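Local coordinates for DNA helicase assembly protein (Enterobacteria phage T4, PDB 1C1K) that loads the replicative helicase onto fork DNA covered by the single-stranded DNA-binding protein and coordinates leading- and lagging-strand synthesis during phage replication, at residues I14-Y20 and F59-S63; R53-F59 and G88-D92; L73-N78 and A95-Y99. All blocks are in the same frame, centred on the assembly; numbering follows the deposited sequence.

Contact 1 of 3, residues I14-Y20 and F59-S63; sequences IDGKSVY and FQKLS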
loop_
_atom_site.group_PDB
_atom_site.type_symbol
_atom_site.label_atom_id
_atom_site.label_comp_id
_atom_site.label_asym_id
_atom_site.label_seq_id
_atom_site.Cartn_x
_atom_site.Cartn_y
_atom_site.Cartn_z
ATOM N N ILE A 14 -20.024 10.041 -9.516
ATOM C CA ILE A 14 -20.026 11.283 -8.751
ATOM C C ILE A 14 -19.492 12.435 -9.600
ATOM O O ILE A 14 -19.015 12.211 -10.712
ATOM C CB ILE A 14 -19.177 11.111 -7.465
ATOM C CG1 ILE A 14 -17.715 10.809 -7.823
ATOM C CG2 ILE A 14 -19.748 9.961 -6.637
ATOM C CD1 ILE A 14 -16.806 10.648 -6.616
ATOM N N ASP A 15 -19.579 13.663 -9.091
ATOM C CA ASP A 15 -19.108 14.798 -9.874
ATOM C C ASP A 15 -17.622 15.116 -9.695
ATOM O O ASP A 15 -16.937 14.495 -8.888
ATOM C CB ASP A 15 -19.989 16.045 -9.629
ATOM C CG ASP A 15 -19.924 16.574 -8.203
ATOM O OD1 ASP A 15 -19.010 16.196 -7.434
ATOM O OD2 ASP A 15 -20.807 17.395 -7.854
ATOM N N GLY A 16 -17.136 16.073 -10.480
ATOM C CA GLY A 16 -15.732 16.447 -10.443
ATOM C C GLY A 16 -15.190 16.876 -9.098
ATOM O O GLY A 16 -14.111 16.437 -8.692
ATOM N N LYS A 17 -15.912 17.743 -8.399
ATOM C CA LYS A 17 -15.434 18.183 -7.097
ATOM C C LYS A 17 -15.386 17.004 -6.127
ATOM O O LYS A 17 -14.499 16.924 -5.274
ATOM C CB LYS A 17 -16.324 19.291 -6.519
ATOM C CG LYS A 17 -15.843 19.750 -5.139
ATOM C CD LYS A 17 -16.346 21.135 -4.753
ATOM C CE LYS A 17 -15.825 21.511 -3.369
ATOM N NZ LYS A 17 -16.760 22.410 -2.620
ATOM N N SER A 18 -16.342 16.089 -6.250
ATOM C CA SER A 18 -16.376 14.929 -5.368
ATOM C C SER A 18 -15.176 14.028 -5.628
ATOM O O SER A 18 -14.635 13.426 -4.693
ATOM C CB SER A 18 -17.686 14.152 -5.553
ATOM O OG SER A 18 -18.791 14.945 -5.134
ATOM N N VAL A 19 -14.756 13.932 -6.889
ATOM C CA VAL A 19 -13.593 13.118 -7.229
ATOM C C VAL A 19 -12.373 13.770 -6.571
ATOM O O VAL A 19 -11.506 13.087 -6.023
ATOM C CB VAL A 19 -13.382 13.038 -8.763
ATOM C CG1 VAL A 19 -12.053 12.361 -9.081
ATOM C CG2 VAL A 19 -14.517 12.257 -9.398
ATOM N N TYR A 20 -12.314 15.098 -6.613
ATOM C CA TYR A 20 -11.204 15.810 -6.000
ATOM C C TYR A 20 -11.181 15.544 -4.493
ATOM O O TYR A 20 -10.118 15.322 -3.922
ATOM C CB TYR A 20 -11.320 17.313 -6.249
ATOM C CG TYR A 20 -10.445 18.143 -5.320
ATOM C CD1 TYR A 20 -9.082 18.298 -5.570
ATOM C CD2 TYR A 20 -10.989 18.776 -4.199
ATOM C CE1 TYR A 20 -8.281 19.068 -4.724
ATOM C CE2 TYR A 20 -10.203 19.542 -3.353
ATOM C CZ TYR A 20 -8.851 19.686 -3.622
ATOM O OH TYR A 20 -8.070 20.471 -2.795
ATOM N N PHE A 59 -9.890 16.056 -12.489
ATOM C CA PHE A 59 -10.903 15.436 -11.658
ATOM C C PHE A 59 -12.233 15.376 -12.397
ATOM O O PHE A 59 -13.009 14.434 -12.222
ATOM C CB PHE A 59 -10.998 16.206 -10.346
ATOM C CG PHE A 59 -9.671 16.318 -9.640
ATOM C CD1 PHE A 59 -8.881 17.457 -9.782
ATOM C CD2 PHE A 59 -9.170 15.245 -8.910
ATOM C CE1 PHE A 59 -7.600 17.521 -9.211
ATOM C CE2 PHE A 59 -7.895 15.295 -8.338
ATOM C CZ PHE A 59 -7.109 16.434 -8.488
ATOM N N GLN A 60 -12.488 16.372 -13.241
ATOM C CA GLN A 60 -13.715 16.383 -14.033
ATOM C C GLN A 60 -13.710 15.197 -15.003
ATOM O O GLN A 60 -14.683 14.437 -15.079
ATOM C CB GLN A 60 -13.833 17.692 -14.821
ATOM C CG GLN A 60 -14.946 17.690 -15.869
ATOM C CD GLN A 60 -16.330 17.487 -15.270
ATOM O OE1 GLN A 60 -17.179 16.805 -15.856
ATOM N NE2 GLN A 60 -16.566 18.081 -14.110
ATOM N N LYS A 61 -12.613 15.015 -15.734
ATOM C CA LYS A 61 -12.543 13.907 -16.684
ATOM C C LYS A 61 -12.727 12.550 -15.995
ATOM O O LYS A 61 -13.469 11.692 -16.480
ATOM C CB LYS A 61 -11.211 13.930 -17.441
ATOM C CG LYS A 61 -11.098 15.035 -18.478
ATOM C CD LYS A 61 -12.217 14.952 -19.503
ATOM C CE LYS A 61 -11.978 13.843 -20.502
ATOM N NZ LYS A 61 -12.879 13.982 -21.683
ATOM N N LEU A 62 -12.069 12.356 -14.858
ATOM C CA LEU A 62 -12.201 11.091 -14.148
ATOM C C LEU A 62 -13.649 10.857 -13.716
ATOM O O LEU A 62 -14.151 9.740 -13.813
ATOM C CB LEU A 62 -11.290 11.070 -12.924
ATOM C CG LEU A 62 -9.885 10.499 -13.134
ATOM C CD1 LEU A 62 -9.190 11.219 -14.267
ATOM C CD2 LEU A 62 -9.092 10.642 -11.835
ATOM N N SER A 63 -14.316 11.916 -13.259
ATOM C CA SER A 63 -15.701 11.816 -12.799
ATOM C C SER A 63 -16.683 11.382 -13.881
ATOM O O SER A 63 -17.690 10.734 -13.595
ATOM C CB SER A 63 -16.168 13.158 -12.222
ATOM O OG SER A 63 -16.620 14.026 -13.252
HETATM O O HOH W 1 -17.971 9.278 -11.271
#
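Tyr20 and Phe59 make the aromatic part of this helix-helix contact. Their rings form a T-shaped pair, centroids 5.4 Å apart and planes at 86°, with the edge of Tyr20 directed at the face of Phe59. The same face also receives Tyr20 CB, which lies 4.2 Å from the Phe59 centroid in a CH-pi contact. Phe59 is swung to this position with CG anti to its own carbonyl carbon (chi1 -55°), which lays the ring against Tyr20 CA and CB.

Aliphatic packing continues the interface along residues 59-63. Val19 splits its two methyls: CG1 meets the edge of the Phe59 ring and Leu62 CB, whereas CG2 presses on Ser63 CB at 3.4 Å, closer than usual for two carbons. Gly16 and Gln60 bring the backbones together, their CA atoms 4.1 Å apart, and Gly16 O rests against Phe59 CB.

Polar groups act mostly within each segment. Asp15 is the N-cap of the helix beginning at Gly16: its OD1 accepts from Ser18 N at 2.9 Å and from Ser18 OG, the two donors arriving from opposite faces of the carboxylate plane. Ser63 OG donates to Gln60 O of its own helix (2.7 Å), while Ser63 CB faces Val19 CG2 and Ile14 O. No direct hydrogen bond crosses; a water accepts from Ile14 N and probably donates to Ser63 O.

The segment axes cross at 106° with a closest approach of 7.7 Å, so the first turn of helix 16-30 runs steeply across the 59-63 part of helix 56-65. Helix 68-81 borders the apolar side, where Leu71 and Phe75 touch both Val19 and Leu62, while Tyr50 meets the ring of Tyr20.

Contact 2 of 3, residues R53-F59 and G88-D92; sequences RRDKYFF and GDISD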
loop_
_atom_site.group_PDB
_atom_site.type_symbol
_atom_site.label_atom_id
_atom_site.label_comp_id
_atom_site.label_asym_id
_atom_site.label_seq_id
_atom_site.Cartn_x
_atom_site.Cartn_y
_atom_site.Cartn_z
ATOM N N ARG A 53 -6.776 25.238 -7.513
ATOM C CA ARG A 53 -6.172 24.197 -8.351
ATOM C C ARG A 53 -6.163 24.595 -9.823
ATOM O O ARG A 53 -7.152 25.109 -10.337
ATOM C CB ARG A 53 -6.943 22.879 -8.217
ATOM C CG ARG A 53 -6.984 22.278 -6.811
ATOM C CD ARG A 53 -5.649 21.691 -6.406
ATOM N NE ARG A 53 -5.225 20.575 -7.255
ATOM C CZ ARG A 53 -4.715 19.439 -6.789
ATOM N NH1 ARG A 53 -4.565 19.260 -5.480
ATOM N NH2 ARG A 53 -4.340 18.486 -7.628
ATOM N N ARG A 54 -5.049 24.338 -10.500
ATOM C CA ARG A 54 -4.919 24.647 -11.923
ATOM C C ARG A 54 -5.247 23.418 -12.774
ATOM O O ARG A 54 -5.186 23.470 -14.005
ATOM C CB ARG A 54 -3.489 25.092 -12.238
ATOM C CG ARG A 54 -2.937 26.187 -11.336
ATOM C CD ARG A 54 -1.507 26.530 -11.754
ATOM N NE ARG A 54 -0.631 26.865 -10.629
ATOM C CZ ARG A 54 0.262 26.033 -10.097
ATOM N NH1 ARG A 54 0.411 24.805 -10.579
ATOM N NH2 ARG A 54 1.027 26.440 -9.096
ATOM N N ASP A 55 -5.599 22.317 -12.114
ATOM C CA ASP A 55 -5.898 21.065 -12.806
ATOM C C ASP A 55 -7.293 20.509 -12.511
ATOM O O ASP A 55 -7.488 19.295 -12.484
ATOM C CB ASP A 55 -4.852 20.009 -12.422
ATOM C CG ASP A 55 -4.870 19.679 -10.924
ATOM O OD1 ASP A 55 -5.569 20.373 -10.153
ATOM O OD2 ASP A 55 -4.184 18.717 -10.508
ATOM N N LYS A 56 -8.269 21.379 -12.302
ATOM C CA LYS A 56 -9.612 20.894 -12.003
ATOM C C LYS A 56 -10.181 19.993 -13.101
ATOM O O LYS A 56 -11.018 19.136 -12.832
ATOM C CB LYS A 56 -10.539 22.079 -11.719
ATOM C CG LYS A 56 -10.115 22.825 -10.448
ATOM C CD LYS A 56 -11.118 23.899 -10.002
ATOM C CE LYS A 56 -10.984 25.165 -10.832
ATOM N NZ LYS A 56 -9.735 25.910 -10.524
ATOM N N TYR A 57 -9.713 20.170 -14.335
ATOM C CA TYR A 57 -10.169 19.354 -15.461
ATOM C C TYR A 57 -9.848 17.872 -15.243
ATOM O O TYR A 57 -10.578 17.002 -15.710
ATOM C CB TYR A 57 -9.492 19.810 -16.769
ATOM C CG TYR A 57 -8.030 19.419 -16.848
ATOM C CD1 TYR A 57 -7.646 18.144 -17.276
ATOM C CD2 TYR A 57 -7.037 20.290 -16.413
ATOM C CE1 TYR A 57 -6.314 17.751 -17.253
ATOM C CE2 TYR A 57 -5.697 19.906 -16.386
ATOM C CZ TYR A 57 -5.343 18.635 -16.804
ATOM O OH TYR A 57 -4.021 18.251 -16.758
ATOM N N PHE A 58 -8.746 17.583 -14.551
ATOM C CA PHE A 58 -8.344 16.195 -14.331
ATOM C C PHE A 58 -9.416 15.439 -13.562
ATOM O O PHE A 58 -9.816 14.329 -13.931
ATOM C CB PHE A 58 -7.020 16.147 -13.555
ATOM C CG PHE A 58 -6.556 14.746 -13.214
ATOM C CD1 PHE A 58 -5.988 13.931 -14.188
ATOM C CD2 PHE A 58 -6.662 14.260 -11.914
ATOM C CE1 PHE A 58 -5.526 12.644 -13.871
ATOM C CE2 PHE A 58 -6.206 12.981 -11.585
ATOM C CZ PHE A 58 -5.637 12.173 -12.568
ATOM N N PHE A 59 -9.890 16.056 -12.489
ATOM C CA PHE A 59 -10.903 15.436 -11.658
ATOM C C PHE A 59 -12.233 15.376 -12.397
ATOM O O PHE A 59 -13.009 14.434 -12.222
ATOM C CB PHE A 59 -10.998 16.206 -10.346
ATOM C CG PHE A 59 -9.671 16.318 -9.640
ATOM C CD1 PHE A 59 -8.881 17.457 -9.782
ATOM C CD2 PHE A 59 -9.170 15.245 -8.910
ATOM C CE1 PHE A 59 -7.600 17.521 -9.211
ATOM C CE2 PHE A 59 -7.895 15.295 -8.338
ATOM C CZ PHE A 59 -7.109 16.434 -8.488
ATOM N N GLY A 88 4.473 14.272 -5.762
ATOM C CA GLY A 88 3.990 14.975 -6.941
ATOM C C GLY A 88 2.479 14.920 -7.092
ATOM O O GLY A 88 1.828 14.033 -6.535
ATOM N N ASP A 89 1.919 15.862 -7.849
ATOM C CA ASP A 89 0.472 15.932 -8.071
ATOM C C ASP A 89 -0.052 14.741 -8.865
ATOM O O ASP A 89 0.589 14.268 -9.802
ATOM C CB ASP A 89 0.108 17.223 -8.804
ATOM C CG ASP A 89 0.075 18.430 -7.885
ATOM O OD1 ASP A 89 0.068 19.566 -8.403
ATOM O OD2 ASP A 89 0.056 18.249 -6.649
ATOM N N ILE A 90 -1.238 14.278 -8.489
ATOM C CA ILE A 90 -1.854 13.128 -9.129
ATOM C C ILE A 90 -2.130 13.351 -10.611
ATOM O O ILE A 90 -2.109 12.406 -11.397
ATOM C CB ILE A 90 -3.170 12.735 -8.398
ATOM C CG1 ILE A 90 -3.665 11.378 -8.901
ATOM C CG2 ILE A 90 -4.232 13.813 -8.598
ATOM C CD1 ILE A 90 -2.770 10.230 -8.513
ATOM N N SER A 91 -2.382 14.600 -10.998
ATOM C CA SER A 91 -2.647 14.916 -12.400
ATOM C C SER A 91 -1.369 14.910 -13.250
ATOM O O SER A 91 -1.436 15.054 -14.469
ATOM C CB SER A 91 -3.328 16.284 -12.514
ATOM O OG SER A 91 -2.569 17.281 -11.857
ATOM N N ASP A 92 -0.220 14.748 -12.595
ATOM C CA ASP A 92 1.091 14.725 -13.259
ATOM C C ASP A 92 1.752 13.352 -13.134
ATOM O O ASP A 92 2.848 13.144 -13.650
ATOM C CB ASP A 92 2.055 15.733 -12.607
ATOM C CG ASP A 92 1.584 17.177 -12.715
ATOM O OD1 ASP A 92 1.038 17.553 -13.771
ATOM O OD2 ASP A 92 1.778 17.938 -11.738
HETATM O O HOH W 2 -2.189 16.745 -6.540
HETATM O O HOH W 3 -3.246 16.646 -9.089
HETATM O O HOH W 4 -3.288 15.476 -16.474
#
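Phe58 and Ser91 mark the nearest backbone approach, with CA atoms 6.1 Å apart. Residues 53-55 lead into the helix that carries Phe58, whereas 88-92 has no regular secondary structure, although Asp92 N bonds back to Asp89 O. No backbone-to-backbone hydrogen bond joins the segments; side chains and waters carry most of the connection.

Asp55 is the polar centre. Arg53 grips its carboxylate side-on in a salt bridge, NE to OD1 and NH2 to OD2, both at 2.9 Å and nearly straight (165° and 166°), with both oxygens close to the guanidinium plane. Because NH2 takes the syn lone pair of OD2, the anti lone pair remains for Ser91 OG, which donates at a short 2.5 Å. A water also donates to OD2 and accepts from Ser91 N. So surrounded, the carboxylate is probably stabilised as an anion. Asp89 joins Arg53 through a second water, which accepts from Arg53 NH2 and donates to Asp89 OD2.

Phe58 carries the apolar half: CG anti to the backbone N (chi1 177°) extends the ring beneath Ser91, whose CA sits over its centre, 3.8 Å from the centroid, in a CH-pi contact. Ile90 crosses Phe58 at about a right angle, and its CG2 meets both Phe58 CE2 (3.7 Å) and Phe59 CZ (3.9 Å).

The contact joins the start of helix 56-65 to the loop between helices 83-86 and 95-107. Ile90 also reaches Tyr23 of helix 16-30 and Phe75 and Asn78 of helix 68-81, which places the loop against three helices.

Contact 3 of 3, residues L73-N78 and A95-Y99; sequences LIFISN and ALVFY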
loop_
_atom_site.group_PDB
_atom_site.type_symbol
_atom_site.label_atom_id
_atom_site.label_comp_id
_atom_site.label_asym_id
_atom_site.label_seq_id
_atom_site.Cartn_x
_atom_site.Cartn_y
_atom_site.Cartn_z
ATOM N N LEU A 73 -9.731 3.031 -6.336
ATOM C CA LEU A 73 -8.605 2.173 -6.712
ATOM C C LEU A 73 -7.527 2.950 -7.461
ATOM O O LEU A 73 -6.336 2.722 -7.253
ATOM C CB LEU A 73 -9.097 1.002 -7.568
ATOM C CG LEU A 73 -9.903 -0.067 -6.823
ATOM C CD1 LEU A 73 -10.252 -1.208 -7.768
ATOM C CD2 LEU A 73 -9.099 -0.584 -5.654
ATOM N N ILE A 74 -7.946 3.860 -8.339
ATOM C CA ILE A 74 -7.001 4.675 -9.092
ATOM C C ILE A 74 -6.149 5.468 -8.094
ATOM O O ILE A 74 -4.923 5.483 -8.179
ATOM C CB ILE A 74 -7.737 5.680 -10.021
ATOM C CG1 ILE A 74 -8.280 4.960 -11.257
ATOM C CG2 ILE A 74 -6.785 6.796 -10.458
ATOM C CD1 ILE A 74 -9.362 5.755 -11.999
ATOM N N PHE A 75 -6.800 6.124 -7.137
ATOM C CA PHE A 75 -6.063 6.920 -6.169
ATOM C C PHE A 75 -5.250 6.089 -5.193
ATOM O O PHE A 75 -4.103 6.434 -4.913
ATOM C CB PHE A 75 -7.015 7.859 -5.426
ATOM C CG PHE A 75 -7.663 8.881 -6.324
ATOM C CD1 PHE A 75 -9.006 9.207 -6.171
ATOM C CD2 PHE A 75 -6.939 9.488 -7.352
ATOM C CE1 PHE A 75 -9.622 10.120 -7.029
ATOM C CE2 PHE A 75 -7.543 10.402 -8.215
ATOM C CZ PHE A 75 -8.893 10.718 -8.053
ATOM N N ILE A 76 -5.822 4.997 -4.690
ATOM C CA ILE A 76 -5.108 4.143 -3.745
ATOM C C ILE A 76 -3.869 3.523 -4.392
ATOM O O ILE A 76 -2.763 3.643 -3.865
ATOM C CB ILE A 76 -6.016 3.010 -3.203
ATOM C CG1 ILE A 76 -7.121 3.600 -2.327
ATOM C CG2 ILE A 76 -5.192 2.027 -2.369
ATOM C CD1 ILE A 76 -8.265 2.633 -2.054
ATOM N N SER A 77 -4.049 2.864 -5.533
ATOM C CA SER A 77 -2.918 2.233 -6.212
ATOM C C SER A 77 -1.782 3.220 -6.445
ATOM O O SER A 77 -0.621 2.913 -6.167
ATOM C CB SER A 77 -3.358 1.620 -7.545
ATOM O OG SER A 77 -3.731 2.617 -8.478
ATOM N N ASN A 78 -2.111 4.412 -6.940
ATOM C CA ASN A 78 -1.098 5.429 -7.205
ATOM C C ASN A 78 -0.428 5.975 -5.953
ATOM O O ASN A 78 0.798 6.062 -5.882
ATOM C CB ASN A 78 -1.704 6.599 -7.981
ATOM C CG ASN A 78 -1.710 6.363 -9.472
ATOM O OD1 ASN A 78 -0.725 6.639 -10.161
ATOM N ND2 ASN A 78 -2.821 5.845 -9.984
ATOM N N ALA A 95 -1.304 8.688 -13.684
ATOM C CA ALA A 95 -2.131 7.845 -12.830
ATOM C C ALA A 95 -2.977 6.748 -13.469
ATOM O O ALA A 95 -3.060 5.643 -12.938
ATOM C CB ALA A 95 -3.020 8.735 -11.968
ATOM N N LEU A 96 -3.620 7.039 -14.590
ATOM C CA LEU A 96 -4.468 6.031 -15.213
ATOM C C LEU A 96 -3.653 4.866 -15.751
ATOM O O LEU A 96 -4.042 3.704 -15.612
ATOM C CB LEU A 96 -5.311 6.660 -16.325
ATOM C CG LEU A 96 -6.746 7.069 -15.958
ATOM C CD1 LEU A 96 -6.980 6.998 -14.451
ATOM C CD2 LEU A 96 -7.008 8.475 -16.479
ATOM N N VAL A 97 -2.515 5.177 -16.362
ATOM C CA VAL A 97 -1.652 4.134 -16.895
ATOM C C VAL A 97 -1.185 3.271 -15.728
ATOM O O VAL A 97 -1.261 2.045 -15.782
ATOM C CB VAL A 97 -0.423 4.739 -17.601
ATOM C CG1 VAL A 97 0.648 3.682 -17.780
ATOM C CG2 VAL A 97 -0.826 5.307 -18.945
ATOM N N PHE A 98 -0.720 3.922 -14.664
ATOM C CA PHE A 98 -0.231 3.211 -13.488
ATOM C C PHE A 98 -1.309 2.334 -12.866
ATOM O O PHE A 98 -1.044 1.205 -12.460
ATOM C CB PHE A 98 0.294 4.201 -12.444
ATOM C CG PHE A 98 0.972 3.539 -11.278
ATOM C CD1 PHE A 98 2.350 3.354 -11.275
ATOM C CD2 PHE A 98 0.229 3.068 -10.199
ATOM C CE1 PHE A 98 2.980 2.706 -10.219
ATOM C CE2 PHE A 98 0.845 2.418 -9.138
ATOM C CZ PHE A 98 2.227 2.235 -9.147
ATOM N N TYR A 99 -2.525 2.860 -12.792
ATOM C CA TYR A 99 -3.651 2.139 -12.216
ATOM C C TYR A 99 -4.012 0.882 -13.009
ATOM O O TYR A 99 -4.259 -0.181 -12.429
ATOM C CB TYR A 99 -4.860 3.071 -12.140
ATOM C CG TYR A 99 -6.199 2.374 -12.199
ATOM C CD1 TYR A 99 -6.726 1.742 -11.073
ATOM C CD2 TYR A 99 -6.967 2.406 -13.358
ATOM C CE1 TYR A 99 -7.992 1.166 -11.097
ATOM C CE2 TYR A 99 -8.229 1.835 -13.395
ATOM C CZ TYR A 99 -8.740 1.220 -12.258
ATOM O OH TYR A 99 -10.012 0.697 -12.284
#
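Tyr99 presents one ring face to Ile74, whose CG1 stands over the centre, 3.4 Å from the centroid and close to the ring normal, a CH-pi contact. Tyr99 CG lies anti to the backbone N, which carries the ring over Ile74. At the edge of this ring lie Leu73 CB and Ser77 OG. Phe98 runs past Asn78 in the opposite direction, ring and amide planes inclined; Asn78 OD1 approaches Phe98 CB at 3.5 Å, and Ser77 O lies 3.3 Å from Phe98 CE2.

The amide of Asn78 supplies the direct hydrogen bond between the segments. Its ND2 donates to Ala95 O at 3.0 Å (170°) and, within its own helix, to Ile74 O at 2.8 Å (171°). Both acceptors lie close to the amide plane, and each also receives a backbone N-H from the opposite face of its carbonyl plane: Tyr99 N for Ala95 O, Asn78 N for Ile74 O. Elsewhere, Ile74 CD1 packs on Leu96 CD1 at 3.6 Å.

The segment axes cross at 83°, 9.0 Å apart at their closest. Within this buried crossing, Asn78 uses both N-H groups of its amide on backbone carbonyls, and its OD1 accepts a hydrogen bond from Asn82 ND2. These three bonds fix which way the amide is turned and satisfy its polar atoms, tying the first turn of helix 95-107 to helix 68-81.

All three contacts lie within the N-terminal family region of this helicase loader. Contacts 1 and 2, centres 11 Å apart, share Phe59: one ring serves both helix 16-30 and the loop carrying Ile90, and Tyr20 CE1 touches Arg53 NH1 at 3.8 Å. Contact 3 lies 15 Å from contact 1 and 14 Å from contact 2, centre to centre, and meets each through Phe75: its CZ is 3.8 Å from Leu62 CD2, its CE2 4.1 Å from Ile90 CG1. Ile90 CD1 further packs on Ala95 CB and Asn78 CB, both at 3.8 Å. Ile90 and Phe75 thereby link the two helix crossings (contacts 1 and 3) with the loop contact (contact 2) in one connected cluster.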